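Local structure of putative lipoprotein (Bacteroides fragilis, 3QNK) at residues Leu274-Glu285 with Glu442-Glu450; Asp493-Pro501 with Ser509-Tyr517. The protein probably binds glycans at the outer membrane as a SusD-family lipoprotein, handing them to a partner transporter. One frame throughout, in Å; residues are numbered along the deposited sequence.

Contact 1 (Leu274-Glu285 with Glu442-Glu450); sequences LGPTQELIDAFE and ERRIEFAFE
Ile445 lies over the ring of Phe284. Its CD1 sits 3.8 Å from the centroid of the Phe284 ring and only 5° off the ring normal, a CH-pi contact almost over the centre. The other branch reaches the rim, where Ile445 CG2 is 3.6 Å from Phe284 CE1. Ile445 CD1 also touches Ala283 CB, at 3.8 Å. Leu280 has its CG anti to the backbone N (chi1 174°), and its two methyls serve different partners. CD1 meets Ile445 CD1 and the Arg444 side chain. CD2 meets Phe449, with Leu280 CD2 3.4 Å from Phe449 CZ. The Phe449 ring tip also meets Pro276, whose CG is 3.6 Å from Phe449 CZ. Leu274 CD1 touches the ring further back, at Phe449 CD1. Arg444 runs extended from CG to NE and lays one face of its guanidinium over Leu280 CA; its main polar partner is Asn45.

No hydrogen bond joins the two segments. Glu285 OE2 and Glu442 OE2 stand 3.5 Å apart, their carboxylate planes steeply turned against each other. Arg419 forms salt bridges with both, and Arg318 holds Glu442 OE1; these arginines probably offset the repulsion. Thr277 is the N-cap of helix 278-283, and its OG1 accepts from Leu280 N at 3.1 Å.

The contact is buried in the SusD-family region. It sets the short helix 278-283 across the C-terminal end of helix 432-446, with the short axes at 110°. Helix 317-322 touches Phe284, Ile445 and Phe449 through Asn322 and Arg318. Strand 469-475 packs against Thr277, Gln278 and Glu279.

Contact 2 (Asp493-Pro501 with Ser509-Tyr517); sequences DRLYLTPVP and SVLKQNLGY
Gln513 has its CG anti to the backbone N (chi1 -176°) and bends at chi2 (53°), which turns its amide onto the backbone of Val500. With CG anti to the carbonyl carbon and beside the backbone N, the Tyr517 ring is carried between Arg494 and Pro499. This is the C-terminal tail of the SusD-like fold, folded back past helix 502-507 onto the loop before it. The Gln513 amide makes a two-point clasp. Val500 N donates to Gln513 OE1 at 2.8 Å, and Gln513 NE2 donates to Val500 O at 2.7 Å, nearly straight. Gln513 OE1 also accepts from Asn514 N. Asn514 ND2 donates to Thr498 O at 2.8 Å, while Arg146 binds Asn514 OD1.

Pro499 CB lies 3.7 Å from the Tyr517 ring centroid, over one face. Arg494 CD lies over the opposite face, and the guanidinium is tilted 25° from the ring. Asp64 forms a salt bridge with Arg494 NE. Gly516, in the type II turn from Asn514 to Tyr517, lies close against Arg494. Arg494 NH1 donates to Gly516 O at 3.0 Å, meeting it from above the carbonyl plane. At the ring's far end, Tyr517 OH is 2.9 Å from Leu497 O and 3.0 Å from Arg494 O.

How the contacts relate
Contact 1 is the core contact and contact 2 is nearer the surface. Their centres are 29 Å apart and their nearest atoms about 14 Å apart, so they do not touch. They share no helix or strand, but both lie in the SusD-family region. Contact 1 brings together pieces 157 residues apart, one carrying a short whole helix, the other the end of a long one. Contact 2 joins a 3-10 turn and its following loop to the C-terminal tail. Contact 1 is held by apolar side chains, and the carboxylates of Glu285 and Glu442 are paired with arginines outside the segments. Contact 2 relies on hydrogen bonds between side chains and backbone, with one ring clamped between two side chains.

Contact 1 (Leu274-Glu285 with Glu442-Glu450)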
loop_
_atom_site.group_PDB
_atom_site.type_symbol
_atom_site.label_atom_id
_atom_site.label_comp_id
_atom_site.label_asym_id
_atom_site.label_seq_id
_atom_site.Cartn_x
_atom_site.Cartn_y
_atom_site.Cartn_z
ATOM N N LEU B 274 9.085 21.443 -2.818
ATOM C CA LEU B 274 10.417 21.585 -3.415
ATOM C C LEU B 274 11.019 22.943 -3.088
ATOM O O LEU B 274 10.322 23.956 -3.133
ATOM C CB LEU B 274 10.339 21.403 -4.942
ATOM C CG LEU B 274 9.914 20.037 -5.454
ATOM C CD1 LEU B 274 9.266 20.154 -6.797
ATOM C CD2 LEU B 274 11.058 19.100 -5.498
ATOM N N GLY B 275 12.299 22.943 -2.771
ATOM C CA GLY B 275 13.048 24.147 -2.453
ATOM C C GLY B 275 14.282 24.224 -3.326
ATOM O O GLY B 275 15.329 23.686 -2.953
ATOM N N PRO B 276 14.183 24.841 -4.525
ATOM C CA PRO B 276 15.374 24.956 -5.390
ATOM C C PRO B 276 16.590 25.473 -4.595
ATOM O O PRO B 276 16.433 26.343 -3.738
ATOM C CB PRO B 276 14.933 25.956 -6.465
ATOM C CG PRO B 276 13.459 25.837 -6.517
ATOM C CD PRO B 276 13.013 25.508 -5.129
ATOM N N THR B 277 17.783 24.900 -4.834
ATOM C CA THR B 277 19.007 25.255 -4.112
ATOM C C THR B 277 19.732 26.427 -4.746
ATOM O O THR B 277 19.550 26.741 -5.926
ATOM C CB THR B 277 19.963 24.073 -4.144
ATOM O OG1 THR B 277 20.048 23.661 -5.513
ATOM C CG2 THR B 277 19.518 22.923 -3.285
ATOM N N GLN B 278 20.643 27.015 -3.997
ATOM C CA GLN B 278 21.450 28.076 -4.546
ATOM C C GLN B 278 22.345 27.485 -5.656
ATOM O O GLN B 278 22.581 28.150 -6.659
ATOM C CB GLN B 278 22.243 28.763 -3.428
ATOM C CG GLN B 278 22.851 30.088 -3.830
ATOM C CD GLN B 278 21.851 30.964 -4.536
ATOM O OE1 GLN B 278 20.705 31.131 -4.086
ATOM N NE2 GLN B 278 22.240 31.455 -5.701
ATOM N N GLU B 279 22.720 26.204 -5.533
ATOM C CA GLU B 279 23.542 25.483 -6.534
ATOM C C GLU B 279 22.824 25.382 -7.882
ATOM O O GLU B 279 23.466 25.527 -8.932
ATOM C CB GLU B 279 23.921 24.084 -6.045
ATOM C CG GLU B 279 25.045 24.130 -5.031
ATOM C CD GLU B 279 24.689 24.397 -3.581
ATOM O OE1 GLU B 279 23.483 24.535 -3.270
ATOM O OE2 GLU B 279 25.632 24.498 -2.760
ATOM N N LEU B 280 21.503 25.165 -7.850
ATOM C CA LEU B 280 20.723 25.147 -9.071
ATOM C C LEU B 280 20.543 26.566 -9.599
ATOM O O LEU B 280 20.673 26.770 -10.807
ATOM C CB LEU B 280 19.352 24.480 -8.879
ATOM C CG LEU B 280 18.403 24.527 -10.070
ATOM C CD1 LEU B 280 18.976 23.786 -11.315
ATOM C CD2 LEU B 280 17.055 24.008 -9.686
ATOM N N ILE B 281 20.260 27.542 -8.712
ATOM C CA ILE B 281 20.060 28.924 -9.136
ATOM C C ILE B 281 21.327 29.407 -9.851
ATOM O O ILE B 281 21.233 30.022 -10.926
ATOM C CB ILE B 281 19.624 29.824 -7.932
ATOM C CG1 ILE B 281 18.091 29.839 -7.779
ATOM C CG2 ILE B 281 20.090 31.266 -8.106
ATOM C CD1 ILE B 281 17.427 28.613 -7.469
ATOM N N ASP B 282 22.502 29.046 -9.302
ATOM C CA ASP B 282 23.813 29.418 -9.854
ATOM C C ASP B 282 24.053 28.855 -11.246
ATOM O O ASP B 282 24.828 29.445 -12.002
ATOM C CB ASP B 282 24.936 28.932 -8.919
ATOM C CG ASP B 282 25.157 29.781 -7.658
ATOM O OD1 ASP B 282 24.608 30.920 -7.590
ATOM O OD2 ASP B 282 25.908 29.326 -6.759
ATOM N N ALA B 283 23.400 27.707 -11.580
ATOM C CA ALA B 283 23.551 27.001 -12.843
ATOM C C ALA B 283 22.729 27.636 -14.004
ATOM O O ALA B 283 23.008 27.335 -15.175
ATOM C CB ALA B 283 23.170 25.556 -12.658
ATOM N N PHE B 284 21.746 28.517 -13.704
ATOM C CA PHE B 284 20.992 29.226 -14.739
ATOM C C PHE B 284 21.855 30.339 -15.304
ATOM O O PHE B 284 22.352 31.185 -14.569
ATOM C CB PHE B 284 19.675 29.798 -14.212
ATOM C CG PHE B 284 18.598 28.777 -13.992
ATOM C CD1 PHE B 284 17.757 28.393 -15.036
ATOM C CD2 PHE B 284 18.397 28.220 -12.739
ATOM C CE1 PHE B 284 16.748 27.450 -14.831
ATOM C CE2 PHE B 284 17.382 27.286 -12.526
ATOM C CZ PHE B 284 16.571 26.895 -13.573
ATOM N N GLU B 285 22.087 30.287 -16.599
ATOM C CA GLU B 285 22.914 31.250 -17.309
ATOM C C GLU B 285 22.219 32.567 -17.509
ATOM O O GLU B 285 20.987 32.642 -17.446
ATOM C CB GLU B 285 23.269 30.692 -18.689
ATOM C CG GLU B 285 24.252 29.537 -18.681
ATOM C CD GLU B 285 24.386 28.917 -20.053
ATOM O OE1 GLU B 285 24.875 29.619 -20.967
ATOM O OE2 GLU B 285 23.939 27.759 -20.237
ATOM N N GLU B 442 23.016 21.402 -19.634
ATOM C CA GLU B 442 21.767 21.742 -20.335
ATOM C C GLU B 442 20.617 20.846 -19.913
ATOM O O GLU B 442 19.487 21.314 -19.754
ATOM C CB GLU B 442 21.914 21.682 -21.875
ATOM C CG GLU B 442 22.393 22.987 -22.479
ATOM C CD GLU B 442 21.535 24.207 -22.207
ATOM O OE1 GLU B 442 20.290 24.108 -22.319
ATOM O OE2 GLU B 442 22.115 25.261 -21.858
ATOM N N ARG B 443 20.902 19.563 -19.752
ATOM C CA ARG B 443 19.904 18.598 -19.334
ATOM C C ARG B 443 19.352 18.952 -17.951
ATOM O O ARG B 443 18.148 18.834 -17.705
ATOM C CB ARG B 443 20.511 17.190 -19.311
ATOM C CG ARG B 443 19.424 16.163 -19.490
ATOM C CD ARG B 443 19.856 14.763 -19.157
ATOM N NE ARG B 443 18.702 13.892 -19.328
ATOM C CZ ARG B 443 18.411 13.247 -20.448
ATOM N NH1 ARG B 443 19.229 13.318 -21.498
ATOM N NH2 ARG B 443 17.322 12.500 -20.521
ATOM N N ARG B 444 20.240 19.388 -17.053
ATOM C CA ARG B 444 19.868 19.723 -15.702
ATOM C C ARG B 444 18.877 20.890 -15.693
ATOM O O ARG B 444 17.881 20.817 -14.986
ATOM C CB ARG B 444 21.108 20.032 -14.850
ATOM C CG ARG B 444 20.716 20.339 -13.417
ATOM C CD ARG B 444 21.839 20.912 -12.631
ATOM N NE ARG B 444 21.462 21.021 -11.228
ATOM C CZ ARG B 444 22.283 21.404 -10.263
ATOM N NH1 ARG B 444 23.534 21.739 -10.542
ATOM N NH2 ARG B 444 21.856 21.473 -9.015
ATOM N N ILE B 445 19.138 21.942 -16.474
ATOM C CA ILE B 445 18.298 23.126 -16.535
ATOM C C ILE B 445 16.989 22.819 -17.264
ATOM O O ILE B 445 15.906 23.241 -16.826
ATOM C CB ILE B 445 19.072 24.280 -17.204
ATOM C CG1 ILE B 445 20.332 24.668 -16.401
ATOM C CG2 ILE B 445 18.181 25.493 -17.485
ATOM C CD1 ILE B 445 20.092 25.183 -14.925
ATOM N N GLU B 446 17.083 22.074 -18.366
ATOM C CA GLU B 446 15.917 21.732 -19.153
ATOM C C GLU B 446 14.922 20.912 -18.377
ATOM O O GLU B 446 13.705 21.168 -18.440
ATOM C CB GLU B 446 16.316 20.960 -20.425
ATOM C CG GLU B 446 15.196 20.869 -21.466
ATOM C CD GLU B 446 14.659 22.203 -21.957
ATOM O OE1 GLU B 446 15.362 23.227 -21.822
ATOM O OE2 GLU B 446 13.502 22.240 -22.418
ATOM N N PHE B 447 15.437 19.899 -17.678
ATOM C CA PHE B 447 14.574 18.945 -17.003
ATOM C C PHE B 447 14.512 19.120 -15.482
ATOM O O PHE B 447 14.071 18.190 -14.801
ATOM C CB PHE B 447 14.955 17.509 -17.423
ATOM C CG PHE B 447 14.484 17.300 -18.841
ATOM C CD1 PHE B 447 13.125 17.167 -19.125
ATOM C CD2 PHE B 447 15.380 17.334 -19.899
ATOM C CE1 PHE B 447 12.677 17.074 -20.439
ATOM C CE2 PHE B 447 14.934 17.206 -21.219
ATOM C CZ PHE B 447 13.581 17.110 -21.482
ATOM N N ALA B 448 14.822 20.338 -14.964
ATOM C CA ALA B 448 14.735 20.589 -13.528
ATOM C C ALA B 448 13.280 20.395 -13.062
ATOM O O ALA B 448 12.363 20.820 -13.753
ATOM C CB ALA B 448 15.230 21.991 -13.204
ATOM N N PHE B 449 13.070 19.689 -11.946
ATOM C CA PHE B 449 11.757 19.440 -11.303
ATOM C C PHE B 449 10.882 18.547 -12.138
ATOM O O PHE B 449 9.660 18.522 -11.944
ATOM C CB PHE B 449 11.024 20.740 -10.895
ATOM C CG PHE B 449 11.977 21.612 -10.129
ATOM C CD1 PHE B 449 12.524 21.174 -8.920
ATOM C CD2 PHE B 449 12.464 22.799 -10.687
ATOM C CE1 PHE B 449 13.491 21.932 -8.253
ATOM C CE2 PHE B 449 13.450 23.539 -10.036
ATOM C CZ PHE B 449 13.935 23.118 -8.808
ATOM N N GLU B 450 11.505 17.750 -13.015
ATOM C CA GLU B 450 10.768 16.806 -13.859
ATOM C C GLU B 450 11.171 15.379 -13.551
ATOM O O GLU B 450 11.078 14.529 -14.420
ATOM C CB GLU B 450 10.953 17.128 -15.331
ATOM C CG GLU B 450 10.083 18.292 -15.762
ATOM C CD GLU B 450 10.216 18.576 -17.239
ATOM O OE1 GLU B 450 9.417 18.029 -18.038
ATOM O OE2 GLU B 450 11.183 19.283 -17.601
#

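Contact 2 (Asp493-Pro501 with Ser509-Tyr517)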
loop_
_atom_site.group_PDB
_atom_site.type_symbol
_atom_site.label_atom_id
_atom_site.label_comp_id
_atom_site.label_asym_id
_atom_site.label_seq_id
_atom_site.Cartn_x
_atom_site.Cartn_y
_atom_site.Cartn_z
ATOM N N ASP B 493 28.884 5.078 -2.493
ATOM C CA ASP B 493 28.611 4.493 -3.801
ATOM C C ASP B 493 27.471 3.455 -3.802
ATOM O O ASP B 493 26.872 3.261 -4.857
ATOM C CB ASP B 493 29.888 3.926 -4.395
ATOM C CG ASP B 493 30.877 4.992 -4.873
ATOM O OD1 ASP B 493 30.458 6.177 -5.051
ATOM O OD2 ASP B 493 32.034 4.633 -5.162
ATOM N N ARG B 494 27.076 2.893 -2.634
ATOM C CA ARG B 494 25.955 1.945 -2.564
ATOM C C ARG B 494 24.645 2.624 -2.948
ATOM O O ARG B 494 23.712 1.931 -3.369
ATOM C CB ARG B 494 25.828 1.310 -1.155
ATOM C CG ARG B 494 25.378 2.280 -0.064
ATOM C CD ARG B 494 25.270 1.625 1.267
ATOM N NE ARG B 494 24.709 2.567 2.220
ATOM C CZ ARG B 494 24.169 2.234 3.386
ATOM N NH1 ARG B 494 24.075 0.960 3.745
ATOM N NH2 ARG B 494 23.693 3.171 4.189
ATOM N N LEU B 495 24.575 3.973 -2.800
ATOM C CA LEU B 495 23.419 4.822 -3.120
ATOM C C LEU B 495 23.164 4.923 -4.629
ATOM O O LEU B 495 22.189 5.566 -5.050
ATOM C CB LEU B 495 23.577 6.217 -2.514
ATOM C CG LEU B 495 23.662 6.335 -0.978
ATOM C CD1 LEU B 495 23.929 7.760 -0.593
ATOM C CD2 LEU B 495 22.368 5.845 -0.269
ATOM N N TYR B 496 24.008 4.241 -5.461
ATOM C CA TYR B 496 23.807 4.193 -6.930
ATOM C C TYR B 496 22.689 3.190 -7.258
ATOM O O TYR B 496 22.206 3.146 -8.400
ATOM C CB TYR B 496 25.094 3.900 -7.696
ATOM C CG TYR B 496 25.994 5.111 -7.843
ATOM C CD1 TYR B 496 25.491 6.337 -8.270
ATOM C CD2 TYR B 496 27.357 5.026 -7.577
ATOM C CE1 TYR B 496 26.312 7.457 -8.382
ATOM C CE2 TYR B 496 28.185 6.153 -7.660
ATOM C CZ TYR B 496 27.664 7.357 -8.087
ATOM O OH TYR B 496 28.493 8.445 -8.181
ATOM N N LEU B 497 22.211 2.447 -6.214
ATOM C CA LEU B 497 21.072 1.529 -6.292
ATOM C C LEU B 497 20.233 1.623 -5.032
ATOM O O LEU B 497 20.782 1.852 -3.954
ATOM C CB LEU B 497 21.535 0.080 -6.517
ATOM C CG LEU B 497 21.986 -0.301 -7.941
ATOM C CD1 LEU B 497 22.333 -1.769 -8.005
ATOM C CD2 LEU B 497 20.880 0.019 -8.997
ATOM N N THR B 498 18.903 1.462 -5.163
ATOM C CA THR B 498 17.927 1.471 -4.045
ATOM C C THR B 498 17.931 0.107 -3.343
ATOM O O THR B 498 17.966 -0.906 -4.045
ATOM C CB THR B 498 16.539 1.845 -4.580
ATOM O OG1 THR B 498 16.647 3.154 -5.112
ATOM C CG2 THR B 498 15.442 1.826 -3.501
ATOM N N PRO B 499 17.922 0.008 -1.989
ATOM C CA PRO B 499 17.917 -1.344 -1.374
ATOM C C PRO B 499 16.611 -2.078 -1.640
ATOM O O PRO B 499 15.545 -1.460 -1.781
ATOM C CB PRO B 499 18.097 -1.081 0.129
ATOM C CG PRO B 499 17.807 0.314 0.351
ATOM C CD PRO B 499 17.846 1.066 -0.952
ATOM N N VAL B 500 16.714 -3.387 -1.797
ATOM C CA VAL B 500 15.536 -4.232 -1.924
ATOM C C VAL B 500 14.994 -4.323 -0.484
ATOM O O VAL B 500 15.793 -4.530 0.445
ATOM C CB VAL B 500 15.853 -5.616 -2.566
ATOM C CG1 VAL B 500 14.655 -6.560 -2.496
ATOM C CG2 VAL B 500 16.352 -5.470 -4.004
ATOM N N PRO B 501 13.681 -4.116 -0.251
ATOM C CA PRO B 501 13.148 -4.207 1.128
ATOM C C PRO B 501 13.538 -5.516 1.832
ATOM O O PRO B 501 13.477 -6.578 1.230
ATOM C CB PRO B 501 11.645 -4.108 0.905
ATOM C CG PRO B 501 11.539 -3.298 -0.307
ATOM C CD PRO B 501 12.609 -3.798 -1.201
ATOM N N SER B 509 15.319 -17.432 -0.534
ATOM C CA SER B 509 16.742 -17.790 -0.450
ATOM C C SER B 509 17.507 -17.247 -1.642
ATOM O O SER B 509 18.638 -16.774 -1.481
ATOM C CB SER B 509 16.931 -19.302 -0.400
ATOM O OG SER B 509 15.861 -19.964 0.256
ATOM N N VAL B 510 16.855 -17.267 -2.829
ATOM C CA VAL B 510 17.427 -16.885 -4.116
ATOM C C VAL B 510 17.461 -15.362 -4.334
ATOM O O VAL B 510 18.237 -14.882 -5.168
ATOM C CB VAL B 510 16.714 -17.612 -5.277
ATOM C CG1 VAL B 510 16.762 -19.112 -5.075
ATOM C CG2 VAL B 510 15.274 -17.152 -5.431
ATOM N N LEU B 511 16.641 -14.617 -3.595
ATOM C CA LEU B 511 16.591 -13.166 -3.723
ATOM C C LEU B 511 17.768 -12.537 -2.972
ATOM O O LEU B 511 17.916 -12.712 -1.755
ATOM C CB LEU B 511 15.243 -12.626 -3.228
ATOM C CG LEU B 511 14.804 -11.301 -3.812
ATOM C CD1 LEU B 511 14.557 -11.407 -5.279
ATOM C CD2 LEU B 511 13.570 -10.799 -3.117
ATOM N N LYS B 512 18.643 -11.863 -3.744
ATOM C CA LYS B 512 19.871 -11.224 -3.282
ATOM C C LYS B 512 19.727 -9.698 -3.210
ATOM O O LYS B 512 19.093 -9.073 -4.058
ATOM C CB LYS B 512 21.049 -11.597 -4.180
ATOM C CG LYS B 512 21.445 -13.068 -4.053
ATOM C CD LYS B 512 22.773 -13.401 -4.778
ATOM C CE LYS B 512 22.875 -13.034 -6.251
ATOM N NZ LYS B 512 23.932 -13.828 -6.943
ATOM N N GLN B 513 20.289 -9.121 -2.156
ATOM C CA GLN B 513 20.290 -7.698 -1.873
ATOM C C GLN B 513 21.292 -6.992 -2.764
ATOM O O GLN B 513 22.223 -7.621 -3.259
ATOM C CB GLN B 513 20.652 -7.481 -0.379
ATOM C CG GLN B 513 20.609 -6.049 0.137
ATOM C CD GLN B 513 19.295 -5.356 -0.154
ATOM O OE1 GLN B 513 19.118 -4.718 -1.191
ATOM N NE2 GLN B 513 18.339 -5.490 0.750
ATOM N N ASN B 514 21.106 -5.688 -2.956
ATOM C CA ASN B 514 22.020 -4.853 -3.704
ATOM C C ASN B 514 23.253 -4.615 -2.844
ATOM O O ASN B 514 23.166 -4.661 -1.615
ATOM C CB ASN B 514 21.343 -3.546 -4.093
ATOM C CG ASN B 514 20.539 -3.655 -5.349
ATOM O OD1 ASN B 514 20.858 -4.437 -6.249
ATOM N ND2 ASN B 514 19.518 -2.815 -5.474
ATOM N N LEU B 515 24.406 -4.393 -3.486
ATOM C CA LEU B 515 25.669 -4.141 -2.821
ATOM C C LEU B 515 25.599 -2.975 -1.796
ATOM O O LEU B 515 25.020 -1.930 -2.062
ATOM C CB LEU B 515 26.692 -3.831 -3.900
ATOM C CG LEU B 515 28.137 -3.865 -3.488
ATOM C CD1 LEU B 515 28.757 -5.241 -3.760
ATOM C CD2 LEU B 515 28.882 -2.788 -4.229
ATOM N N GLY B 516 26.182 -3.191 -0.638
ATOM C CA GLY B 516 26.257 -2.181 0.403
ATOM C C GLY B 516 25.155 -2.184 1.434
ATOM O O GLY B 516 25.278 -1.493 2.449
ATOM N N TYR B 517 24.070 -2.947 1.184
ATOM C CA TYR B 517 22.947 -3.050 2.109
ATOM C C TYR B 517 22.817 -4.470 2.698
ATOM O O TYR B 517 23.530 -5.396 2.208
ATOM C CB TYR B 517 21.628 -2.634 1.432
ATOM C CG TYR B 517 21.666 -1.289 0.742
ATOM C CD1 TYR B 517 21.610 -0.103 1.474
ATOM C CD2 TYR B 517 21.698 -1.197 -0.644
ATOM C CE1 TYR B 517 21.623 1.140 0.839
ATOM C CE2 TYR B 517 21.699 0.037 -1.288
ATOM C CZ TYR B 517 21.660 1.202 -0.545
ATOM O OH TYR B 517 21.659 2.410 -1.206
ATOM O OXT TYR B 517 22.020 -4.624 3.665
#